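Local coordinates for protein succinate-semialdehyde dehydrogenase (Synechococcus sp., PDB 4ITB) that probably oxidises succinic semialdehyde to succinate, reducing NADP+ to NADPH, at residues Met75-Gln80 against Trp132-Trp137; Lys202-Thr207 against Lys225-Glu230; Phe237-Ser242 against Ser392-Asp397. All coordinates share one frame; numbering follows the deposited sequence.

Contact 1. Residues Met75-Gln80 against Trp132-Trp137; sequences MGKTHQ and WNFPFW. With NDP (NADPH dihydro-nicotinamide-adenine-dinucleotide phosphate), chain C; SSN (4-oxobutanoic acid), chain D.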
loop_
_atom_site.group_PDB
_atom_site.type_symbol
_atom_site.label_atom_id
_atom_site.label_comp_id
_atom_site.label_asym_id
_atom_site.label_seq_id
_atom_site.Cartn_x
_atom_site.Cartn_y
_atom_site.Cartn_z
ATOM N N MET A 75 5.664 -14.732 27.565
ATOM C CA MET A 75 4.781 -13.571 27.529
ATOM C C MET A 75 3.453 -13.684 28.289
ATOM O O MET A 75 2.663 -12.754 28.254
ATOM C CB MET A 75 4.593 -13.048 26.094
ATOM C CG MET A 75 4.169 -14.092 25.055
ATOM S SD MET A 75 2.457 -14.714 25.242
ATOM C CE MET A 75 1.530 -13.168 25.105
ATOM N N GLY A 76 3.217 -14.809 28.963
ATOM C CA GLY A 76 2.184 -14.876 29.991
ATOM C C GLY A 76 0.755 -15.209 29.597
ATOM O O GLY A 76 -0.115 -15.277 30.465
ATOM N N LYS A 77 0.484 -15.414 28.311
ATOM C CA LYS A 77 -0.876 -15.809 27.925
ATOM C C LYS A 77 -1.155 -17.220 28.445
ATOM O O LYS A 77 -0.220 -17.996 28.661
ATOM C CB LYS A 77 -1.093 -15.716 26.411
ATOM C CG LYS A 77 -0.432 -16.822 25.608
ATOM C CD LYS A 77 -0.580 -16.583 24.102
ATOM C CE LYS A 77 -2.005 -16.783 23.642
ATOM N NZ LYS A 77 -2.290 -15.918 22.450
ATOM N N THR A 78 -2.423 -17.564 28.665
ATOM C CA THR A 78 -2.717 -18.885 29.206
ATOM C C THR A 78 -2.230 -19.967 28.252
ATOM O O THR A 78 -2.231 -19.784 27.030
ATOM C CB THR A 78 -4.207 -19.107 29.479
ATOM O OG1 THR A 78 -4.926 -19.080 28.242
ATOM C CG2 THR A 78 -4.751 -18.038 30.426
ATOM N N HIS A 79 -1.791 -21.086 28.814
ATOM C CA HIS A 79 -1.333 -22.206 28.007
ATOM C C HIS A 79 -2.441 -22.677 27.068
ATOM O O HIS A 79 -2.182 -23.015 25.904
ATOM C CB HIS A 79 -0.861 -23.347 28.907
ATOM C CG HIS A 79 -0.209 -24.468 28.162
ATOM N ND1 HIS A 79 -0.776 -25.720 28.060
ATOM C CD2 HIS A 79 0.954 -24.524 27.470
ATOM C CE1 HIS A 79 0.015 -26.502 27.348
ATOM N NE2 HIS A 79 1.072 -25.803 26.978
ATOM N N GLN A 80 -3.678 -22.687 27.554
ATOM C CA GLN A 80 -4.803 -23.086 26.711
ATOM C C GLN A 80 -4.995 -22.160 25.505
ATOM O O GLN A 80 -5.230 -22.630 24.391
ATOM C CB GLN A 80 -6.090 -23.209 27.530
ATOM C CG GLN A 80 -6.080 -24.395 28.497
ATOM C CD GLN A 80 -5.765 -25.721 27.808
ATOM O OE1 GLN A 80 -6.391 -26.082 26.812
ATOM N NE2 GLN A 80 -4.787 -26.445 28.338
ATOM N N TRP A 132 4.825 -9.071 20.652
ATOM C CA TRP A 132 4.851 -10.205 21.571
ATOM C C TRP A 132 3.479 -10.800 21.877
ATOM O O TRP A 132 3.411 -11.860 22.489
ATOM C CB TRP A 132 5.528 -9.800 22.897
ATOM C CG TRP A 132 4.977 -8.498 23.426
ATOM C CD1 TRP A 132 5.543 -7.270 23.297
ATOM C CD2 TRP A 132 3.732 -8.302 24.123
ATOM N NE1 TRP A 132 4.733 -6.312 23.863
ATOM C CE2 TRP A 132 3.623 -6.915 24.369
ATOM C CE3 TRP A 132 2.712 -9.149 24.552
ATOM C CZ2 TRP A 132 2.524 -6.372 25.041
ATOM C CZ3 TRP A 132 1.617 -8.600 25.208
ATOM C CH2 TRP A 132 1.541 -7.226 25.452
ATOM N N ASN A 133 2.390 -10.130 21.488
ATOM C CA ASN A 133 1.079 -10.542 22.014
ATOM C C ASN A 133 0.501 -11.810 21.391
ATOM O O ASN A 133 -0.216 -12.557 22.049
ATOM C CB ASN A 133 0.067 -9.386 22.031
ATOM C CG ASN A 133 -0.310 -8.908 20.651
ATOM O OD1 ASN A 133 0.481 -8.995 19.703
ATOM N ND2 ASN A 133 -1.525 -8.383 20.528
ATOM N N PHE A 134 0.837 -12.048 20.127
ATOM C CA PHE A 134 0.507 -13.308 19.468
ATOM C C PHE A 134 1.785 -13.733 18.767
ATOM O O PHE A 134 1.936 -13.586 17.546
ATOM C CB PHE A 134 -0.666 -13.148 18.489
ATOM C CG PHE A 134 -1.976 -12.842 19.165
ATOM C CD1 PHE A 134 -2.419 -11.535 19.292
ATOM C CD2 PHE A 134 -2.749 -13.864 19.685
ATOM C CE1 PHE A 134 -3.623 -11.250 19.929
ATOM C CE2 PHE A 134 -3.965 -13.586 20.320
ATOM C CZ PHE A 134 -4.392 -12.277 20.440
ATOM N N PRO A 135 2.739 -14.252 19.546
ATOM C CA PRO A 135 4.104 -14.396 19.027
ATOM C C PRO A 135 4.269 -15.479 17.965
ATOM O O PRO A 135 5.282 -15.470 17.268
ATOM C CB PRO A 135 4.919 -14.721 20.283
ATOM C CG PRO A 135 3.936 -15.372 21.211
ATOM C CD PRO A 135 2.604 -14.725 20.935
ATOM N N PHE A 136 3.314 -16.401 17.854
ATOM C CA PHE A 136 3.308 -17.357 16.743
ATOM C C PHE A 136 2.365 -16.910 15.627
ATOM O O PHE A 136 2.757 -16.826 14.457
ATOM C CB PHE A 136 2.899 -18.754 17.232
ATOM C CG PHE A 136 4.051 -19.605 17.715
ATOM C CD1 PHE A 136 4.886 -19.168 18.741
ATOM C CD2 PHE A 136 4.277 -20.859 17.165
ATOM C CE1 PHE A 136 5.936 -19.966 19.199
ATOM C CE2 PHE A 136 5.320 -21.655 17.620
ATOM C CZ PHE A 136 6.151 -21.207 18.625
ATOM N N TRP A 137 1.116 -16.631 15.990
ATOM C CA TRP A 137 0.084 -16.323 15.004
ATOM C C TRP A 137 0.417 -15.112 14.138
ATOM O O TRP A 137 0.226 -15.150 12.933
ATOM C CB TRP A 137 -1.267 -16.167 15.712
ATOM C CG TRP A 137 -2.316 -15.421 14.938
ATOM C CD1 TRP A 137 -2.858 -14.210 15.255
ATOM C CD2 TRP A 137 -2.957 -15.845 13.726
ATOM N NE1 TRP A 137 -3.794 -13.853 14.313
ATOM C CE2 TRP A 137 -3.872 -14.838 13.365
ATOM C CE3 TRP A 137 -2.842 -16.980 12.913
ATOM C CZ2 TRP A 137 -4.673 -14.933 12.225
ATOM C CZ3 TRP A 137 -3.636 -17.073 11.778
ATOM C CH2 TRP A 137 -4.534 -16.052 11.441
HETATM P PA NDP C . 5.979 -1.924 20.194
HETATM O O1A NDP C . 5.241 -1.259 19.064
HETATM O O2A NDP C . 7.135 -1.197 20.823
HETATM O O5B NDP C . 6.579 -3.314 19.644
HETATM C C5B NDP C . 6.154 -3.967 18.443
HETATM C C4B NDP C . 7.359 -4.386 17.603
HETATM O O4B NDP C . 7.944 -3.213 17.029
HETATM C C3B NDP C . 8.478 -5.057 18.397
HETATM O O3B NDP C . 9.156 -5.983 17.536
HETATM C C2B NDP C . 9.388 -3.881 18.693
HETATM O O2B NDP C . 10.721 -4.275 18.959
HETATM C C1B NDP C . 9.329 -3.168 17.375
HETATM N N9A NDP C . 9.662 -1.742 17.412
HETATM C C8A NDP C . 9.403 -0.845 18.390
HETATM N N7A NDP C . 9.837 0.388 18.020
HETATM C C5A NDP C . 10.346 0.273 16.782
HETATM C C6A NDP C . 10.979 1.165 15.804
HETATM N N6A NDP C . 11.133 2.481 16.080
HETATM N N1A NDP C . 11.375 0.621 14.637
HETATM C C2A NDP C . 11.227 -0.678 14.344
HETATM N N3A NDP C . 10.677 -1.554 15.193
HETATM C C4A NDP C . 10.231 -1.129 16.392
HETATM O O3 NDP C . 4.939 -2.333 21.359
HETATM P PN NDP C . 5.133 -2.302 22.971
HETATM O O1N NDP C . 5.941 -1.111 23.442
HETATM O O2N NDP C . 5.513 -3.685 23.427
HETATM O O5D NDP C . 3.592 -2.066 23.370
HETATM C C5D NDP C . 3.129 -0.727 23.548
HETATM C C4D NDP C . 1.690 -0.592 23.067
HETATM O O4D NDP C . 1.592 -0.787 21.651
HETATM C C3D NDP C . 0.764 -1.639 23.659
HETATM O O3D NDP C . 0.274 -1.264 24.943
HETATM C C2D NDP C . -0.352 -1.655 22.644
HETATM O O2D NDP C . -1.185 -0.510 22.873
HETATM C C1D NDP C . 0.384 -1.491 21.318
HETATM N N1N NDP C . 0.646 -2.812 20.706
HETATM C C2N NDP C . -0.148 -3.225 19.708
HETATM C C3N NDP C . -0.159 -4.554 19.285
HETATM C C7N NDP C . -1.049 -4.995 18.158
HETATM O O7N NDP C . -1.402 -6.165 18.086
HETATM N N7N NDP C . -1.433 -4.114 17.240
HETATM C C4N NDP C . 0.724 -5.586 19.942
HETATM C C5N NDP C . 1.723 -4.952 20.790
HETATM C C6N NDP C . 1.651 -3.609 21.128
HETATM P P2B NDP C . 11.290 -4.356 20.458
HETATM O O1X NDP C . 12.719 -4.745 20.234
HETATM O O2X NDP C . 11.155 -2.949 21.011
HETATM O O3X NDP C . 10.483 -5.359 21.225
HETATM C C1 SSN D . -5.748 -11.242 16.183
HETATM O O1 SSN D . -5.507 -11.491 14.970
HETATM C C2 SSN D . -5.272 -9.991 16.842
HETATM O O2 SSN D . -6.401 -12.066 16.866
HETATM C C3 SSN D . -4.278 -9.110 16.166
HETATM C C4 SSN D . -3.892 -7.835 16.850
HETATM O O4 SSN D . -3.513 -7.886 18.184
#

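Contact 2. Residues Lys202-Thr207 against Lys225-Glu230; sequences KAATLT and KPTLLE. With NDP (NADPH dihydro-nicotinamide-adenine-dinucleotide phosphate), chain C; SSN (4-oxobutanoic acid), chain D; EDO (1,2-ethanediol), chain J; EDO (1,2-ethanediol), chain K.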
loop_
_atom_site.group_PDB
_atom_site.type_symbol
_atom_site.label_atom_id
_atom_site.label_comp_id
_atom_site.label_asym_id
_atom_site.label_seq_id
_atom_site.Cartn_x
_atom_site.Cartn_y
_atom_site.Cartn_z
ATOM N N LYS A 202 12.789 -5.329 0.026
ATOM C CA LYS A 202 11.880 -4.701 -0.941
ATOM C C LYS A 202 10.568 -4.167 -0.362
ATOM O O LYS A 202 9.884 -3.362 -1.002
ATOM C CB LYS A 202 11.576 -5.672 -2.088
ATOM C CG LYS A 202 12.812 -6.197 -2.821
ATOM C CD LYS A 202 13.701 -5.076 -3.349
ATOM C CE LYS A 202 14.813 -5.674 -4.206
ATOM N NZ LYS A 202 15.870 -4.702 -4.615
ATOM N N ALA A 203 10.213 -4.604 0.839
ATOM C CA ALA A 203 8.935 -4.241 1.432
ATOM C C ALA A 203 8.979 -4.549 2.911
ATOM O O ALA A 203 9.837 -5.312 3.363
ATOM C CB ALA A 203 7.819 -5.015 0.782
ATOM N N ALA A 204 8.045 -3.987 3.666
ATOM C CA ALA A 204 8.029 -4.240 5.097
ATOM C C ALA A 204 6.635 -4.200 5.693
ATOM O O ALA A 204 5.771 -3.454 5.229
ATOM C CB ALA A 204 8.935 -3.268 5.815
ATOM N N THR A 205 6.419 -5.007 6.722
ATOM C CA THR A 205 5.159 -5.013 7.444
ATOM C C THR A 205 5.450 -4.897 8.932
ATOM O O THR A 205 6.468 -5.409 9.419
ATOM C CB THR A 205 4.318 -6.266 7.129
ATOM O OG1 THR A 205 3.047 -6.166 7.783
ATOM C CG2 THR A 205 5.029 -7.534 7.590
ATOM N N LEU A 206 4.580 -4.196 9.646
ATOM C CA LEU A 206 4.696 -4.099 11.097
ATOM C C LEU A 206 3.336 -4.222 11.758
ATOM O O LEU A 206 2.365 -3.594 11.317
ATOM C CB LEU A 206 5.359 -2.777 11.508
ATOM C CG LEU A 206 5.633 -2.595 13.007
ATOM C CD1 LEU A 206 6.889 -1.757 13.241
ATOM C CD2 LEU A 206 4.445 -1.940 13.738
ATOM N N THR A 207 3.284 -5.024 12.817
ATOM C CA THR A 207 2.142 -5.054 13.724
ATOM C C THR A 207 2.657 -4.654 15.099
ATOM O O THR A 207 3.705 -5.138 15.545
ATOM C CB THR A 207 1.488 -6.443 13.769
ATOM O OG1 THR A 207 0.953 -6.750 12.472
ATOM C CG2 THR A 207 0.362 -6.477 14.802
ATOM N N LYS A 225 9.498 2.072 -0.584
ATOM C CA LYS A 225 9.148 0.675 -0.349
ATOM C C LYS A 225 7.763 0.559 0.250
ATOM O O LYS A 225 7.433 1.289 1.178
ATOM C CB LYS A 225 10.192 0.009 0.552
ATOM C CG LYS A 225 11.556 -0.062 -0.127
ATOM C CD LYS A 225 12.660 -0.563 0.778
ATOM C CE LYS A 225 13.992 -0.415 0.061
ATOM N NZ LYS A 225 15.130 -1.018 0.808
ATOM N N PRO A 226 6.951 -0.368 -0.276
ATOM C CA PRO A 226 5.585 -0.518 0.229
ATOM C C PRO A 226 5.540 -1.145 1.613
ATOM O O PRO A 226 6.437 -1.930 1.982
ATOM C CB PRO A 226 4.935 -1.448 -0.802
ATOM C CG PRO A 226 6.059 -2.265 -1.319
ATOM C CD PRO A 226 7.260 -1.340 -1.340
ATOM N N THR A 227 4.498 -0.790 2.365
ATOM C CA THR A 227 4.280 -1.304 3.711
ATOM C C THR A 227 2.837 -1.721 3.950
ATOM O O THR A 227 1.931 -1.371 3.190
ATOM C CB THR A 227 4.633 -0.264 4.789
ATOM O OG1 THR A 227 3.892 0.934 4.559
ATOM C CG2 THR A 227 6.111 0.056 4.774
ATOM N N LEU A 228 2.649 -2.464 5.028
ATOM C CA LEU A 228 1.347 -2.780 5.591
ATOM C C LEU A 228 1.519 -2.597 7.091
ATOM O O LEU A 228 2.499 -3.089 7.661
ATOM C CB LEU A 228 0.952 -4.231 5.274
ATOM C CG LEU A 228 -0.402 -4.720 5.826
ATOM C CD1 LEU A 228 -0.948 -5.812 4.920
ATOM C CD2 LEU A 228 -0.299 -5.239 7.257
ATOM N N LEU A 229 0.583 -1.898 7.723
ATOM C CA LEU A 229 0.622 -1.640 9.159
ATOM C C LEU A 229 -0.676 -2.087 9.813
ATOM O O LEU A 229 -1.767 -1.744 9.349
ATOM C CB LEU A 229 0.793 -0.143 9.429
ATOM C CG LEU A 229 2.062 0.542 8.924
ATOM C CD1 LEU A 229 2.052 1.999 9.320
ATOM C CD2 LEU A 229 3.311 -0.140 9.469
ATOM N N GLU A 230 -0.555 -2.827 10.908
ATOM C CA GLU A 230 -1.697 -3.089 11.772
ATOM C C GLU A 230 -1.318 -2.656 13.168
ATOM O O GLU A 230 -0.479 -3.277 13.825
ATOM C CB GLU A 230 -2.110 -4.555 11.747
ATOM C CG GLU A 230 -3.425 -4.821 12.483
ATOM C CD GLU A 230 -3.209 -5.455 13.842
ATOM O OE1 GLU A 230 -3.305 -4.732 14.852
ATOM O OE2 GLU A 230 -2.946 -6.673 13.888
HETATM P PA NDP C . 5.979 -1.924 20.194
HETATM O O1A NDP C . 5.241 -1.259 19.064
HETATM O O2A NDP C . 7.135 -1.197 20.823
HETATM O O5B NDP C . 6.579 -3.314 19.644
HETATM C C5B NDP C . 6.154 -3.967 18.443
HETATM C C4B NDP C . 7.359 -4.386 17.603
HETATM O O4B NDP C . 7.944 -3.213 17.029
HETATM C C3B NDP C . 8.478 -5.057 18.397
HETATM O O3B NDP C . 9.156 -5.983 17.536
HETATM C C2B NDP C . 9.388 -3.881 18.693
HETATM O O2B NDP C . 10.721 -4.275 18.959
HETATM C C1B NDP C . 9.329 -3.168 17.375
HETATM N N9A NDP C . 9.662 -1.742 17.412
HETATM C C8A NDP C . 9.403 -0.845 18.390
HETATM N N7A NDP C . 9.837 0.388 18.020
HETATM C C5A NDP C . 10.346 0.273 16.782
HETATM C C6A NDP C . 10.979 1.165 15.804
HETATM N N6A NDP C . 11.133 2.481 16.080
HETATM N N1A NDP C . 11.375 0.621 14.637
HETATM C C2A NDP C . 11.227 -0.678 14.344
HETATM N N3A NDP C . 10.677 -1.554 15.193
HETATM C C4A NDP C . 10.231 -1.129 16.392
HETATM O O3 NDP C . 4.939 -2.333 21.359
HETATM P PN NDP C . 5.133 -2.302 22.971
HETATM O O1N NDP C . 5.941 -1.111 23.442
HETATM O O2N NDP C . 5.513 -3.685 23.427
HETATM O O5D NDP C . 3.592 -2.066 23.370
HETATM C C5D NDP C . 3.129 -0.727 23.548
HETATM C C4D NDP C . 1.690 -0.592 23.067
HETATM O O4D NDP C . 1.592 -0.787 21.651
HETATM C C3D NDP C . 0.764 -1.639 23.659
HETATM O O3D NDP C . 0.274 -1.264 24.943
HETATM C C2D NDP C . -0.352 -1.655 22.644
HETATM O O2D NDP C . -1.185 -0.510 22.873
HETATM C C1D NDP C . 0.384 -1.491 21.318
HETATM N N1N NDP C . 0.646 -2.812 20.706
HETATM C C2N NDP C . -0.148 -3.225 19.708
HETATM C C3N NDP C . -0.159 -4.554 19.285
HETATM C C7N NDP C . -1.049 -4.995 18.158
HETATM O O7N NDP C . -1.402 -6.165 18.086
HETATM N N7N NDP C . -1.433 -4.114 17.240
HETATM C C4N NDP C . 0.724 -5.586 19.942
HETATM C C5N NDP C . 1.723 -4.952 20.790
HETATM C C6N NDP C . 1.651 -3.609 21.128
HETATM P P2B NDP C . 11.290 -4.356 20.458
HETATM O O1X NDP C . 12.719 -4.745 20.234
HETATM O O2X NDP C . 11.155 -2.949 21.011
HETATM O O3X NDP C . 10.483 -5.359 21.225
HETATM C C1 SSN D . -5.748 -11.242 16.183
HETATM O O1 SSN D . -5.507 -11.491 14.970
HETATM C C2 SSN D . -5.272 -9.991 16.842
HETATM O O2 SSN D . -6.401 -12.066 16.866
HETATM C C3 SSN D . -4.278 -9.110 16.166
HETATM C C4 SSN D . -3.892 -7.835 16.850
HETATM O O4 SSN D . -3.513 -7.886 18.184
HETATM C C1 EDO J . 0.719 0.816 0.605
HETATM O O1 EDO J . 0.367 2.032 1.284
HETATM C C2 EDO J . 2.227 0.698 0.406
HETATM O O2 EDO J . 2.916 1.377 1.459
HETATM C C1 EDO K . 5.395 2.881 2.644
HETATM O O1 EDO K . 6.115 3.526 1.569
HETATM C C2 EDO K . 4.161 3.678 3.046
HETATM O O2 EDO K . 4.425 4.382 4.261
#

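Contact 3. Residues Phe237-Ser242 against Ser392-Asp397; sequences FVVFPS and SAWTND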
loop_
_atom_site.group_PDB
_atom_site.type_symbol
_atom_site.label_atom_id
_atom_site.label_comp_id
_atom_site.label_asym_id
_atom_site.label_seq_id
_atom_site.Cartn_x
_atom_site.Cartn_y
_atom_site.Cartn_z
ATOM N N PHE A 237 -17.914 -2.088 21.444
ATOM C CA PHE A 237 -18.765 -3.258 21.600
ATOM C C PHE A 237 -20.117 -2.661 21.961
ATOM O O PHE A 237 -20.343 -2.250 23.104
ATOM C CB PHE A 237 -18.210 -4.153 22.720
ATOM C CG PHE A 237 -18.834 -5.534 22.798
ATOM C CD1 PHE A 237 -19.985 -5.754 23.550
ATOM C CD2 PHE A 237 -18.245 -6.621 22.164
ATOM C CE1 PHE A 237 -20.535 -7.025 23.643
ATOM C CE2 PHE A 237 -18.802 -7.884 22.249
ATOM C CZ PHE A 237 -19.947 -8.083 22.995
ATOM N N VAL A 238 -20.988 -2.552 20.958
ATOM C CA VAL A 238 -22.242 -1.817 21.080
ATOM C C VAL A 238 -23.381 -2.785 21.332
ATOM O O VAL A 238 -23.543 -3.768 20.605
ATOM C CB VAL A 238 -22.535 -1.016 19.790
ATOM C CG1 VAL A 238 -23.771 -0.149 19.981
ATOM C CG2 VAL A 238 -21.330 -0.153 19.392
ATOM N N VAL A 239 -24.167 -2.522 22.375
ATOM C CA VAL A 239 -25.255 -3.424 22.743
ATOM C C VAL A 239 -26.585 -2.684 22.763
ATOM O O VAL A 239 -26.769 -1.739 23.532
ATOM C CB VAL A 239 -25.001 -4.100 24.095
ATOM C CG1 VAL A 239 -26.078 -5.134 24.381
ATOM C CG2 VAL A 239 -23.631 -4.771 24.093
ATOM N N PHE A 240 -27.502 -3.126 21.907
ATOM C CA PHE A 240 -28.779 -2.441 21.718
ATOM C C PHE A 240 -29.961 -3.268 22.256
ATOM O O PHE A 240 -29.788 -4.436 22.600
ATOM C CB PHE A 240 -28.920 -1.987 20.252
ATOM C CG PHE A 240 -28.616 -0.531 20.065
ATOM C CD1 PHE A 240 -27.497 0.024 20.674
ATOM C CD2 PHE A 240 -29.447 0.296 19.318
ATOM C CE1 PHE A 240 -27.204 1.363 20.545
ATOM C CE2 PHE A 240 -29.156 1.649 19.183
ATOM C CZ PHE A 240 -28.038 2.186 19.795
ATOM N N PRO A 241 -31.159 -2.656 22.366
ATOM C CA PRO A 241 -32.226 -3.301 23.147
ATOM C C PRO A 241 -32.717 -4.670 22.666
ATOM O O PRO A 241 -33.232 -5.436 23.486
ATOM C CB PRO A 241 -33.360 -2.276 23.086
ATOM C CG PRO A 241 -32.664 -0.973 22.946
ATOM C CD PRO A 241 -31.522 -1.270 22.013
ATOM N N SER A 242 -32.565 -4.980 21.384
ATOM C CA SER A 242 -33.029 -6.256 20.858
ATOM C C SER A 242 -31.956 -7.339 20.924
ATOM O O SER A 242 -32.163 -8.451 20.444
ATOM C CB SER A 242 -33.510 -6.103 19.416
ATOM O OG SER A 242 -32.448 -5.695 18.564
ATOM N N SER A 392 -17.898 -4.268 17.088
ATOM C CA SER A 392 -18.906 -5.300 17.304
ATOM C C SER A 392 -20.204 -4.632 17.722
ATOM O O SER A 392 -20.182 -3.716 18.548
ATOM C CB SER A 392 -18.424 -6.259 18.393
ATOM O OG SER A 392 -19.395 -7.249 18.693
ATOM N N ALA A 393 -21.323 -5.073 17.153
ATOM C CA ALA A 393 -22.623 -4.501 17.507
ATOM C C ALA A 393 -23.669 -5.595 17.645
ATOM O O ALA A 393 -23.685 -6.550 16.870
ATOM C CB ALA A 393 -23.057 -3.455 16.480
ATOM N N TRP A 394 -24.532 -5.438 18.648
ATOM C CA TRP A 394 -25.488 -6.467 19.034
ATOM C C TRP A 394 -26.902 -5.916 18.923
ATOM O O TRP A 394 -27.296 -5.011 19.658
ATOM C CB TRP A 394 -25.173 -6.963 20.449
ATOM C CG TRP A 394 -23.829 -7.635 20.491
ATOM C CD1 TRP A 394 -22.603 -7.030 20.379
ATOM C CD2 TRP A 394 -23.580 -9.039 20.610
ATOM N NE1 TRP A 394 -21.611 -7.978 20.417
ATOM C CE2 TRP A 394 -22.177 -9.213 20.560
ATOM C CE3 TRP A 394 -24.399 -10.164 20.757
ATOM C CZ2 TRP A 394 -21.585 -10.475 20.664
ATOM C CZ3 TRP A 394 -23.808 -11.411 20.848
ATOM C CH2 TRP A 394 -22.414 -11.558 20.803
ATOM N N THR A 395 -27.634 -6.465 17.964
ATOM C CA THR A 395 -29.000 -6.061 17.667
ATOM C C THR A 395 -29.606 -7.077 16.727
ATOM O O THR A 395 -28.910 -7.698 15.921
ATOM C CB THR A 395 -29.059 -4.662 17.023
ATOM O OG1 THR A 395 -30.382 -4.430 16.514
ATOM C CG2 THR A 395 -28.062 -4.549 15.879
ATOM N N ASN A 396 -30.916 -7.256 16.840
ATOM C CA ASN A 396 -31.623 -8.149 15.943
ATOM C C ASN A 396 -32.619 -7.414 15.060
ATOM O O ASN A 396 -33.474 -8.027 14.418
ATOM C CB ASN A 396 -32.274 -9.283 16.727
ATOM C CG ASN A 396 -31.251 -10.265 17.239
ATOM O OD1 ASN A 396 -30.644 -10.999 16.459
ATOM N ND2 ASN A 396 -31.023 -10.263 18.548
ATOM N N ASP A 397 -32.481 -6.095 15.019
ATOM C CA ASP A 397 -33.239 -5.279 14.084
ATOM C C ASP A 397 -32.441 -5.110 12.796
ATOM O O ASP A 397 -31.343 -4.559 12.824
ATOM C CB ASP A 397 -33.519 -3.905 14.679
ATOM C CG ASP A 397 -34.341 -3.036 13.752
ATOM O OD1 ASP A 397 -35.533 -3.361 13.545
ATOM O OD2 ASP A 397 -33.811 -2.036 13.222
#

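Contact 1. Residues Met75-Gln80 against Trp132-Trp137
Met75 packs against Trp132, Asn133 and Pro135 in a buried, largely apolar contact, crossed by no hydrogen bond, between the junction of helices 64-75 and 79-103 and the loop leading from strand 115-129 to helix 137-148. Met75 is bent at chi2 (70°) and chi3 (59°), which folds its chain back over the other backbone: CE lies 3.5 Å from Trp132 O and 3.6 Å from Asn133 O. This methyl meets the indole rim near its plane, 4.2 Å from CE3 of Trp132, while Met75 CG lies 4.1 Å from CG of Pro135. Lys77 crosses Phe134 at about a right angle, its NZ oblique to the ring and 3.5 Å from Phe134 CD2, and is satisfied by a salt bridge to Glu85 and a hydrogen bond to Asn259.

Three side chains of the loop 132-137 bond the ligands. Trp132 NE1 donates in the indole plane to O2N of the NADPH pyrophosphate (2.8 Å, N-H...O 161°). Asn133 ND2 bonds the aldehyde oxygen O4 of 4-oxobutanoic acid at 3.1 Å and is also hydrogen-bonded to Gln262 O, while Trp137 NE1 holds the carboxylate O1 at 3.0 Å. With Cys264 N, which also bonds the ligand, this is consistent with the oxyanion hole of aldehyde dehydrogenases.

Met71 of helix 64-75 and Cys164 of helix 162-175 pack on Pro135, and Glu85 of helix 79-103 receives the backbone N of Phe136 and Trp137.

Contact 2. Residues Lys202-Thr207 against Lys225-Glu230
Thr205 carries OG1 anti to its own backbone N (chi1 -175°), which lays the hydroxyl alongside Leu228, 3.1 Å from Leu228 O and 3.5 Å from Leu228 CD2. Glu230 extends from its backbone with CG trans to N and then bends at chi2 (-104°); this carries the carboxylate across Thr207, whose CG2 lies 3.4 Å from Glu230 OE2. From there Glu230 OE1 accepts a bond from N7N of the nicotinamide carboxamide at 3.1 Å, while OE2 is paired with Arg141 and lies 3.3 Å from C4 of the bound 4-oxobutanoic acid. One carboxylate thus touches cofactor and substrate at the end of the strand.

Strands 202-207 and 227-230 form a parallel ladder, their axes 1° apart. Ala204 and Leu206 each bond across with both N and O: Ala204 N to Pro226 O, Leu228 N to Ala204 O, Leu206 N to Leu228 O (3.1 Å) and Glu230 N to Leu206 O (3.0 Å). Facing away from Thr205 and Glu230, CB of Leu206 meets CD2 of Leu229 at 3.9 Å.

These are the two strands of a beta-alpha-beta crossover in what is, as in relatives, the nucleotide-binding domain. The connecting helix 210-222 covers the face of Leu206, Thr227 and Leu229, whereas helix 137-148 covers that of Thr205, Thr207 and Glu230. Strand 115-129 pairs with the other edge of 202-207, and beside strand 227-230 Tyr435 and Ile224 of the second subunit pack on Pro226 and Leu229.

Contact 3. Residues Phe237-Ser242 against Ser392-Asp397
Phe237 and Trp394 form the tight end of this contact, Ser242 and Asn396 its solvent-side end. Trp394 NE1 sits over one face of the Phe237 ring, toward its rim and 3.1 Å from CZ; the ring planes meet obliquely at 35°. The indole N-H makes a bent bond to Ser392 OG (2.9 Å), which lies 32° out of the indole plane and also bonds Gly417 O. Val238 N bonds Ser392 O and Trp394 N bonds Val238 O, both at 2.8 Å, and Phe240 N to Trp394 O continues the parallel ladder.

Past the strands, polar groups join the two segments. Ser242 OG stands between its backbone N and carbonyl carbon (chi1 63°), which turns it to accept from Asn396 N (2.8 Å); Asn396 ND2 donates to Ser242 O (2.9 Å). Thr395 OG1 closes an ST turn on Asp397 N, and Asp397 N-caps helix 398-407.

Helix 245-257 covers Trp394, and Phe404 covers Val238 and Ala393, in the mixed sheet, probably of the catalytic domain, where 235-239 lies between 267-273 and 390-394.

How the contacts relate
Read from the N terminus, the three contacts come in series: each closes before the next opens, so none nests or crosses. Contact 1 closes a loop of 51 residues holding most of helix 79-103 and strand 115-129. Contact 2 closes the shortest, 17 residues built around helix 210-222. Strand 235-239 follows directly, and contact 3 spans 149 residues, bringing strand 390-394 back beside it in a different, seven-stranded sheet. Contacts 1 and 2 have centres about 22 Å apart and do not touch, yet both reach the same NADPH and 4-oxobutanoic acid. Contact 3 joins two adjacent strands of that other sheet, its nearest atoms about 15 Å from either.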